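Local coordinates for protein zonadhesin (Komagataella phaffii, PDB 5FX8) that is a putative cell-wall adhesin that may take part in cell-cell interaction, represented here by its N-terminal part with two cohesin-like domains, at residues V48-L54 with H127-T133; G106-L112 with S307-A313; I181-Q185 with G245-L249. All blocks are in the same frame, centred on the assembly; numbering follows the deposited sequence.

Contact 1 (V48-L54 with H127-T133); sequences VSIPNEL and HTFDFET
P51 lays its CD over one face of the F131 ring, a CH-pi contact 3.8 Å from the ring centroid, at an edge of the beta-sandwich of the first cohesin-like domain. The two segments run antiparallel as strand 45-49 gives way to a type I turn, P51 to L54, and strand 126-132 passes alongside. Packing is tight on the inward side. L54 reaches both phenylalanines: its CD1 lies 3.8 Å from F131 CZ, and its CD2 sits 3.7 Å from F129 CE1, while P51 CG leans on F129 CB. V48 and I50 add their CG1 atoms beside F131, and V27 and I7 of neighbouring strands also touch the F131 side chain.

The other side is looser and polar. D130 and E132 are exposed, and D130 turns its carboxylate to S139 instead of crossing the gap. S49 bonds E132 twice: its backbone N donates to E132 O at 3.0 Å, and its OG, swung between its own N and carbonyl carbon (chi1 65°), accepts from E132 N. At the far end E53 bends its chain at chi2 to meet H127, whose NE2 donates to E53 OE2 at 3.1 Å from above the carboxylate plane. A water also grips that oxygen, donating to E53 OE2 at 2.8 Å and accepting from D130 N at 3.0 Å.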
loop_
_atom_site.group_PDB
_atom_site.type_symbol
_atom_site.label_atom_id
_atom_site.label_comp_id
_atom_site.label_asym_id
_atom_site.label_seq_id
_atom_site.Cartn_x
_atom_site.Cartn_y
_atom_site.Cartn_z
ATOM N N VAL C 48 -4.090 -79.084 -13.461
ATOM C CA VAL C 48 -4.461 -77.795 -14.044
ATOM C C VAL C 48 -3.217 -76.930 -14.116
ATOM O O VAL C 48 -2.551 -76.707 -13.103
ATOM C CB VAL C 48 -5.545 -77.041 -13.248
ATOM C CG1 VAL C 48 -5.997 -75.853 -14.047
ATOM C CG2 VAL C 48 -6.723 -77.897 -12.954
ATOM N N SER C 49 -2.913 -76.432 -15.298
ATOM C CA SER C 49 -1.736 -75.600 -15.440
ATOM C C SER C 49 -2.100 -74.172 -15.082
ATOM O O SER C 49 -3.204 -73.711 -15.365
ATOM C CB SER C 49 -1.190 -75.676 -16.853
ATOM O OG SER C 49 -2.121 -75.118 -17.749
ATOM N N ILE C 50 -1.194 -73.502 -14.394
ATOM C CA ILE C 50 -1.348 -72.100 -14.030
ATOM C C ILE C 50 -0.483 -71.291 -14.989
ATOM O O ILE C 50 0.685 -71.640 -15.183
ATOM C CB ILE C 50 -0.936 -71.850 -12.564
ATOM C CG1 ILE C 50 -2.087 -72.118 -11.592
ATOM C CG2 ILE C 50 -0.459 -70.423 -12.362
ATOM C CD1 ILE C 50 -2.484 -73.537 -11.487
ATOM N N PRO C 51 -1.013 -70.252 -15.626
ATOM C CA PRO C 51 -0.198 -69.460 -16.554
ATOM C C PRO C 51 0.975 -68.800 -15.855
ATOM O O PRO C 51 0.878 -68.381 -14.710
ATOM C CB PRO C 51 -1.185 -68.417 -17.084
ATOM C CG PRO C 51 -2.272 -68.382 -16.104
ATOM C CD PRO C 51 -2.392 -69.756 -15.551
ATOM N N ASN C 52 2.092 -68.690 -16.571
ATOM C CA ASN C 52 3.326 -68.206 -15.956
ATOM C C ASN C 52 3.196 -66.814 -15.351
ATOM O O ASN C 52 4.023 -66.443 -14.520
ATOM C CB ASN C 52 4.449 -68.213 -16.980
ATOM C CG ASN C 52 4.644 -69.569 -17.586
ATOM O OD1 ASN C 52 4.466 -70.574 -16.905
ATOM N ND2 ASN C 52 4.984 -69.620 -18.870
ATOM N N GLU C 53 2.193 -66.032 -15.746
ATOM C CA GLU C 53 2.100 -64.683 -15.223
ATOM C C GLU C 53 1.618 -64.672 -13.780
ATOM O O GLU C 53 1.839 -63.677 -13.081
ATOM C CB GLU C 53 1.191 -63.824 -16.111
ATOM C CG GLU C 53 -0.143 -64.435 -16.444
ATOM C CD GLU C 53 -0.126 -65.196 -17.730
ATOM O OE1 GLU C 53 0.895 -65.833 -18.042
ATOM O OE2 GLU C 53 -1.138 -65.136 -18.445
ATOM N N LEU C 54 0.988 -65.759 -13.321
ATOM C CA LEU C 54 0.567 -65.928 -11.935
ATOM C C LEU C 54 1.627 -66.666 -11.131
ATOM O O LEU C 54 2.344 -67.517 -11.646
ATOM C CB LEU C 54 -0.754 -66.679 -11.862
ATOM C CG LEU C 54 -1.900 -65.993 -12.592
ATOM C CD1 LEU C 54 -3.134 -66.787 -12.467
ATOM C CD2 LEU C 54 -2.127 -64.634 -12.035
ATOM N N HIS C 127 -6.683 -58.569 -19.925
ATOM C CA HIS C 127 -5.744 -59.677 -19.991
ATOM C C HIS C 127 -6.488 -60.947 -19.646
ATOM O O HIS C 127 -7.238 -60.970 -18.668
ATOM C CB HIS C 127 -4.602 -59.473 -19.016
ATOM C CG HIS C 127 -3.600 -60.574 -19.023
ATOM N ND1 HIS C 127 -2.640 -60.694 -20.001
ATOM C CD2 HIS C 127 -3.393 -61.595 -18.161
ATOM C CE1 HIS C 127 -1.880 -61.741 -19.743
ATOM N NE2 HIS C 127 -2.319 -62.309 -18.634
ATOM N N THR C 128 -6.299 -61.996 -20.435
ATOM C CA THR C 128 -6.925 -63.282 -20.161
ATOM C C THR C 128 -5.875 -64.259 -19.670
ATOM O O THR C 128 -4.736 -64.246 -20.141
ATOM C CB THR C 128 -7.595 -63.863 -21.392
ATOM O OG1 THR C 128 -6.588 -64.486 -22.194
ATOM C CG2 THR C 128 -8.293 -62.777 -22.182
ATOM N N PHE C 129 -6.260 -65.093 -18.713
ATOM C CA PHE C 129 -5.374 -66.106 -18.155
ATOM C C PHE C 129 -5.818 -67.451 -18.689
ATOM O O PHE C 129 -7.003 -67.774 -18.631
ATOM C CB PHE C 129 -5.424 -66.135 -16.626
ATOM C CG PHE C 129 -5.176 -64.823 -15.961
ATOM C CD1 PHE C 129 -3.890 -64.389 -15.728
ATOM C CD2 PHE C 129 -6.223 -64.059 -15.513
ATOM C CE1 PHE C 129 -3.663 -63.219 -15.093
ATOM C CE2 PHE C 129 -5.996 -62.887 -14.878
ATOM C CZ PHE C 129 -4.718 -62.467 -14.666
ATOM N N ASP C 130 -4.882 -68.226 -19.211
ATOM C CA ASP C 130 -5.193 -69.526 -19.797
ATOM C C ASP C 130 -4.842 -70.638 -18.810
ATOM O O ASP C 130 -3.668 -70.875 -18.524
ATOM C CB ASP C 130 -4.444 -69.711 -21.112
ATOM C CG ASP C 130 -4.931 -68.785 -22.190
ATOM O OD1 ASP C 130 -6.101 -68.369 -22.120
ATOM O OD2 ASP C 130 -4.142 -68.467 -23.104
ATOM N N PHE C 131 -5.856 -71.325 -18.300
ATOM C CA PHE C 131 -5.670 -72.543 -17.515
ATOM C C PHE C 131 -5.994 -73.755 -18.391
ATOM O O PHE C 131 -7.093 -73.853 -18.948
ATOM C CB PHE C 131 -6.548 -72.525 -16.262
ATOM C CG PHE C 131 -6.292 -71.349 -15.365
ATOM C CD1 PHE C 131 -6.983 -70.166 -15.543
ATOM C CD2 PHE C 131 -5.351 -71.418 -14.360
ATOM C CE1 PHE C 131 -6.747 -69.092 -14.753
ATOM C CE2 PHE C 131 -5.115 -70.341 -13.562
ATOM C CZ PHE C 131 -5.813 -69.171 -13.764
ATOM N N GLU C 132 -5.037 -74.666 -18.527
ATOM C CA GLU C 132 -5.207 -75.861 -19.342
ATOM C C GLU C 132 -5.483 -77.070 -18.459
ATOM O O GLU C 132 -4.729 -77.354 -17.523
ATOM C CB GLU C 132 -3.981 -76.098 -20.218
ATOM C CG GLU C 132 -3.848 -75.058 -21.315
ATOM C CD GLU C 132 -3.161 -75.578 -22.557
ATOM O OE1 GLU C 132 -2.865 -76.791 -22.616
ATOM O OE2 GLU C 132 -2.912 -74.769 -23.478
ATOM N N THR C 133 -6.591 -77.751 -18.732
ATOM C CA THR C 133 -6.797 -79.082 -18.191
ATOM C C THR C 133 -6.545 -80.101 -19.288
ATOM O O THR C 133 -5.741 -79.860 -20.196
ATOM C CB THR C 133 -8.200 -79.248 -17.632
ATOM O OG1 THR C 133 -9.141 -79.215 -18.703
ATOM C CG2 THR C 133 -8.505 -78.135 -16.659
HETATM O O HOH W 1 -2.438 -66.846 -20.198
#

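Contact 2 (G106-L112 with S307-A313); sequences GVVFFTL and SRTDTAA
T111 and R308 hold one another through two bonds: R308 N donates to T111 OG1 at 2.8 Å, and T111 N returns a bond to R308 O at 3.1 Å, lying in that carbonyl's plane. Here strand 101-114 of the first cohesin-like domain is flanked by the C-terminal part of the chain, running antiparallel to it on its way into strand 312-319. Much of the pairing is made by side chains in place of a regular backbone ladder. F109 O accepts a hydrogen bond from T309 OG1, 2.6 Å away and nearly along the C=O axis; with OG1 anti to the backbone N (chi1 -174°), T309 presents the hydroxyl to the strand, where OG1 also lies over one face of the F110 ring and T309 CB is 3.8 Å from F110 CD1. T111 O is met in a similar way by S307 OG at 2.8 Å, and that same hydroxyl also bonds V57 N. Farther along, V107 N donates to A313 O at 3.0 Å. Between these points the chain bulges away through an Asx turn, D310 OD1 accepting from A312 N at 3.1 Å, and D310 CB rests against F109 CE2.

The guanidinium of R308 passes over T111 with OG1 above one of its faces, a contact that is not a bond. Its NH2 forms a salt bridge with E12, NE bonds A306 O, and W24 and Y304 offer cation-pi contacts. The T309 and S307 hydroxyls thus satisfy two strand carbonyls and the T111 hydroxyl satisfies R308 N, so side chains make up for the missing regular ladder.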
loop_
_atom_site.group_PDB
_atom_site.type_symbol
_atom_site.label_atom_id
_atom_site.label_comp_id
_atom_site.label_asym_id
_atom_site.label_seq_id
_atom_site.Cartn_x
_atom_site.Cartn_y
_atom_site.Cartn_z
ATOM N N GLY C 106 -17.885 -77.656 -4.381
ATOM C CA GLY C 106 -17.014 -76.801 -3.597
ATOM C C GLY C 106 -16.210 -75.871 -4.473
ATOM O O GLY C 106 -16.252 -75.941 -5.700
ATOM N N VAL C 107 -15.468 -74.985 -3.817
ATOM C CA VAL C 107 -14.574 -74.058 -4.496
ATOM C C VAL C 107 -13.215 -74.090 -3.796
ATOM O O VAL C 107 -13.119 -73.807 -2.596
ATOM C CB VAL C 107 -15.129 -72.618 -4.523
ATOM C CG1 VAL C 107 -14.179 -71.736 -5.309
ATOM C CG2 VAL C 107 -16.537 -72.552 -5.100
ATOM N N VAL C 108 -12.169 -74.418 -4.536
ATOM C CA VAL C 108 -10.808 -74.257 -4.051
ATOM C C VAL C 108 -10.246 -72.992 -4.677
ATOM O O VAL C 108 -10.281 -72.822 -5.899
ATOM C CB VAL C 108 -9.936 -75.485 -4.380
ATOM C CG1 VAL C 108 -8.451 -75.134 -4.311
ATOM C CG2 VAL C 108 -10.234 -76.624 -3.428
ATOM N N PHE C 109 -9.751 -72.089 -3.847
ATOM C CA PHE C 109 -9.129 -70.882 -4.357
ATOM C C PHE C 109 -7.772 -70.669 -3.712
ATOM O O PHE C 109 -7.506 -71.117 -2.596
ATOM C CB PHE C 109 -10.021 -69.656 -4.154
ATOM C CG PHE C 109 -10.079 -69.155 -2.753
ATOM C CD1 PHE C 109 -9.121 -68.286 -2.275
ATOM C CD2 PHE C 109 -11.138 -69.492 -1.936
ATOM C CE1 PHE C 109 -9.180 -67.818 -1.005
ATOM C CE2 PHE C 109 -11.205 -69.011 -0.662
ATOM C CZ PHE C 109 -10.224 -68.172 -0.197
ATOM N N PHE C 110 -6.911 -70.003 -4.449
ATOM C CA PHE C 110 -5.656 -69.497 -3.942
ATOM C C PHE C 110 -5.510 -68.045 -4.370
ATOM O O PHE C 110 -6.085 -67.623 -5.375
ATOM C CB PHE C 110 -4.480 -70.288 -4.465
ATOM C CG PHE C 110 -4.488 -71.719 -4.079
ATOM C CD1 PHE C 110 -3.954 -72.126 -2.868
ATOM C CD2 PHE C 110 -4.988 -72.677 -4.942
ATOM C CE1 PHE C 110 -3.925 -73.473 -2.522
ATOM C CE2 PHE C 110 -4.968 -74.018 -4.602
ATOM C CZ PHE C 110 -4.441 -74.415 -3.391
ATOM N N THR C 111 -4.740 -67.277 -3.595
ATOM C CA THR C 111 -4.445 -65.892 -3.928
ATOM C C THR C 111 -3.049 -65.833 -4.532
ATOM O O THR C 111 -2.065 -66.211 -3.895
ATOM C CB THR C 111 -4.565 -64.958 -2.717
ATOM O OG1 THR C 111 -3.587 -65.296 -1.733
ATOM C CG2 THR C 111 -5.926 -65.038 -2.099
ATOM N N LEU C 112 -2.968 -65.346 -5.756
ATOM C CA LEU C 112 -1.712 -65.247 -6.475
ATOM C C LEU C 112 -1.419 -63.785 -6.780
ATOM O O LEU C 112 -2.309 -62.936 -6.777
ATOM C CB LEU C 112 -1.761 -66.058 -7.777
ATOM C CG LEU C 112 -2.227 -67.497 -7.610
ATOM C CD1 LEU C 112 -2.258 -68.220 -8.926
ATOM C CD2 LEU C 112 -1.287 -68.195 -6.704
ATOM N N SER C 307 0.455 -66.193 -0.226
ATOM C CA SER C 307 -0.719 -66.750 -0.882
ATOM C C SER C 307 -1.574 -67.501 0.126
ATOM O O SER C 307 -1.065 -68.235 0.968
ATOM C CB SER C 307 -0.301 -67.693 -2.003
ATOM O OG SER C 307 0.426 -67.024 -3.015
ATOM N N ARG C 308 -2.879 -67.334 0.028
ATOM C CA ARG C 308 -3.785 -67.840 1.034
ATOM C C ARG C 308 -4.888 -68.652 0.378
ATOM O O ARG C 308 -5.126 -68.552 -0.825
ATOM C CB ARG C 308 -4.365 -66.692 1.866
ATOM C CG ARG C 308 -3.326 -66.051 2.765
ATOM C CD ARG C 308 -3.495 -64.561 2.887
ATOM N NE ARG C 308 -3.327 -63.829 1.631
ATOM C CZ ARG C 308 -4.311 -63.198 1.003
ATOM N NH1 ARG C 308 -5.530 -63.194 1.517
ATOM N NH2 ARG C 308 -4.075 -62.570 -0.132
ATOM N N THR C 309 -5.557 -69.468 1.188
ATOM C CA THR C 309 -6.646 -70.295 0.705
ATOM C C THR C 309 -7.701 -70.409 1.798
ATOM O O THR C 309 -7.657 -69.687 2.789
ATOM C CB THR C 309 -6.115 -71.657 0.252
ATOM O OG1 THR C 309 -7.193 -72.376 -0.332
ATOM C CG2 THR C 309 -5.586 -72.439 1.412
ATOM N N ASP C 310 -8.674 -71.296 1.607
ATOM C CA ASP C 310 -9.653 -71.633 2.642
ATOM C C ASP C 310 -9.909 -73.132 2.591
ATOM O O ASP C 310 -10.498 -73.633 1.630
ATOM C CB ASP C 310 -10.959 -70.858 2.480
ATOM C CG ASP C 310 -11.991 -71.187 3.585
ATOM O OD1 ASP C 310 -11.674 -71.952 4.533
ATOM O OD2 ASP C 310 -13.125 -70.650 3.534
ATOM N N THR C 311 -9.507 -73.845 3.641
ATOM C CA THR C 311 -9.591 -75.293 3.592
ATOM C C THR C 311 -11.009 -75.805 3.735
ATOM O O THR C 311 -11.279 -76.930 3.322
ATOM C CB THR C 311 -8.710 -75.916 4.657
ATOM O OG1 THR C 311 -9.208 -75.584 5.956
ATOM C CG2 THR C 311 -7.335 -75.404 4.493
ATOM N N ALA C 312 -11.923 -75.015 4.291
ATOM C CA ALA C 312 -13.326 -75.418 4.388
ATOM C C ALA C 312 -14.016 -75.113 3.061
ATOM O O ALA C 312 -14.824 -74.195 2.934
ATOM C CB ALA C 312 -14.008 -74.712 5.547
ATOM N N ALA C 313 -13.695 -75.927 2.060
ATOM C CA ALA C 313 -13.952 -75.561 0.681
ATOM C C ALA C 313 -15.143 -76.256 0.048
ATOM O O ALA C 313 -15.659 -75.751 -0.948
ATOM C CB ALA C 313 -12.718 -75.852 -0.163
#

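Contact 3 (I181-Q185 with G245-L249); sequences ISTVQ and GTISL
I181-Q185 and G245-L249 pair as neighbouring antiparallel strands, their axes 4.7 Å apart at closest approach and their directions 178° from each other. I181 faces L249 and T183 faces I247 as hydrogen-bonded pairs; S182 with S248 and V184 with T246 are the non-hydrogen-bonded pairs between and beyond them. In the central pair T183 N donates to I247 O at 2.9 Å and I247 N answers to T183 O at 3.1 Å. I181 and L249 exchange the same two bonds, and Q185 N adds a last one to G245 O at 3.1 Å, where the second strand is just beginning.

On the face of V184 and T246, V184 CG1 meets T246 CG2 at 3.5 Å, methyl against methyl, both chains having put that branch anti to the carbonyl carbon and beside the backbone N (chi1 -48° for V184). The serines share this partly solvent-open face. I181, T183, I247 and L249 point to the buried side, where I181 CB and L249 CB lie 4.3 Å apart.

The pair belongs to a five-stranded antiparallel sheet of the second cohesin-like domain. Strand 275-286 flanks 176-186, and strand 237-242 flanks 246-252, with C242, disulfide-bonded to C192, touching I247. The buried face packs on the opposing sheet, with T183 and I247 on F265 and F190, and L249 on V263 of strand 260-268.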
loop_
_atom_site.group_PDB
_atom_site.type_symbol
_atom_site.label_atom_id
_atom_site.label_comp_id
_atom_site.label_asym_id
_atom_site.label_seq_id
_atom_site.Cartn_x
_atom_site.Cartn_y
_atom_site.Cartn_z
ATOM N N ILE C 181 -4.606 -36.849 7.654
ATOM C CA ILE C 181 -4.385 -38.282 7.529
ATOM C C ILE C 181 -4.158 -38.880 8.909
ATOM O O ILE C 181 -3.421 -38.319 9.723
ATOM C CB ILE C 181 -3.185 -38.571 6.602
ATOM C CG1 ILE C 181 -3.474 -38.079 5.194
ATOM C CG2 ILE C 181 -2.900 -40.028 6.536
ATOM C CD1 ILE C 181 -2.253 -37.739 4.446
ATOM N N SER C 182 -4.787 -40.017 9.178
ATOM C CA SER C 182 -4.439 -40.822 10.341
ATOM C C SER C 182 -4.490 -42.301 9.976
ATOM O O SER C 182 -5.382 -42.729 9.244
ATOM C CB SER C 182 -5.372 -40.547 11.501
ATOM O OG SER C 182 -6.676 -40.911 11.123
ATOM N N THR C 183 -3.531 -43.070 10.488
ATOM C CA THR C 183 -3.440 -44.509 10.289
ATOM C C THR C 183 -3.457 -45.203 11.639
ATOM O O THR C 183 -2.797 -44.748 12.570
ATOM C CB THR C 183 -2.136 -44.905 9.576
ATOM O OG1 THR C 183 -1.812 -43.939 8.581
ATOM C CG2 THR C 183 -2.271 -46.248 8.888
ATOM N N VAL C 184 -4.191 -46.311 11.743
ATOM C CA VAL C 184 -4.054 -47.236 12.862
ATOM C C VAL C 184 -3.833 -48.645 12.321
ATOM O O VAL C 184 -4.443 -49.046 11.326
ATOM C CB VAL C 184 -5.278 -47.182 13.791
ATOM C CG1 VAL C 184 -5.607 -45.818 14.094
ATOM C CG2 VAL C 184 -6.446 -47.832 13.196
ATOM N N GLN C 185 -2.955 -49.398 12.970
ATOM C CA GLN C 185 -2.683 -50.745 12.504
ATOM C C GLN C 185 -2.257 -51.644 13.664
ATOM O O GLN C 185 -1.633 -51.186 14.621
ATOM C CB GLN C 185 -1.619 -50.717 11.411
ATOM C CG GLN C 185 -0.448 -51.552 11.716
ATOM C CD GLN C 185 0.484 -51.704 10.569
ATOM O OE1 GLN C 185 1.465 -52.425 10.670
ATOM N NE2 GLN C 185 0.199 -51.032 9.469
ATOM N N GLY C 245 1.594 -47.686 17.071
ATOM C CA GLY C 245 0.496 -48.208 16.288
ATOM C C GLY C 245 -0.309 -47.180 15.520
ATOM O O GLY C 245 -1.237 -47.547 14.799
ATOM N N THR C 246 0.026 -45.897 15.643
ATOM C CA THR C 246 -0.763 -44.840 15.025
ATOM C C THR C 246 0.130 -43.733 14.496
ATOM O O THR C 246 1.169 -43.425 15.079
ATOM C CB THR C 246 -1.726 -44.248 16.020
ATOM O OG1 THR C 246 -1.023 -44.086 17.255
ATOM C CG2 THR C 246 -2.889 -45.163 16.213
ATOM N N ILE C 247 -0.301 -43.117 13.400
ATOM C CA ILE C 247 0.329 -41.920 12.862
ATOM C C ILE C 247 -0.757 -40.911 12.522
ATOM O O ILE C 247 -1.744 -41.257 11.871
ATOM C CB ILE C 247 1.175 -42.204 11.612
ATOM C CG1 ILE C 247 2.179 -43.322 11.835
ATOM C CG2 ILE C 247 1.943 -40.983 11.237
ATOM C CD1 ILE C 247 2.886 -43.748 10.566
ATOM N N SER C 248 -0.570 -39.669 12.958
ATOM C CA SER C 248 -1.387 -38.534 12.555
ATOM C C SER C 248 -0.562 -37.587 11.699
ATOM O O SER C 248 0.603 -37.313 12.003
ATOM C CB SER C 248 -1.905 -37.770 13.760
ATOM O OG SER C 248 -2.984 -38.428 14.354
ATOM N N LEU C 249 -1.181 -37.043 10.659
ATOM C CA LEU C 249 -0.431 -36.193 9.757
ATOM C C LEU C 249 -1.381 -35.215 9.097
ATOM O O LEU C 249 -2.519 -35.572 8.810
ATOM C CB LEU C 249 0.280 -37.053 8.730
ATOM C CG LEU C 249 1.264 -36.391 7.799
ATOM C CD1 LEU C 249 2.312 -35.645 8.589
ATOM C CD2 LEU C 249 1.893 -37.466 6.989
#

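How the contacts relate
From the N terminus, contact 1 opens first at 48-54. Before it closes, 106-112 opens contact 2; only then does 127-133 complete contact 1, so the two loops cross. Contact 3 follows in series, opening at 181-185 and closing at 245-249, nested inside the long loop that 307-313 finally shuts. Contacts 1 and 2 both reach the large mixed sheet of the first cohesin-like domain and touch where L54 CB meets L112 CD1 at 3.6 Å. Contact 3 lies in the second domain, its centre about 39 Å from that of contact 1. Contact 2 brings the chain that follows the second domain back onto the sheet of the first.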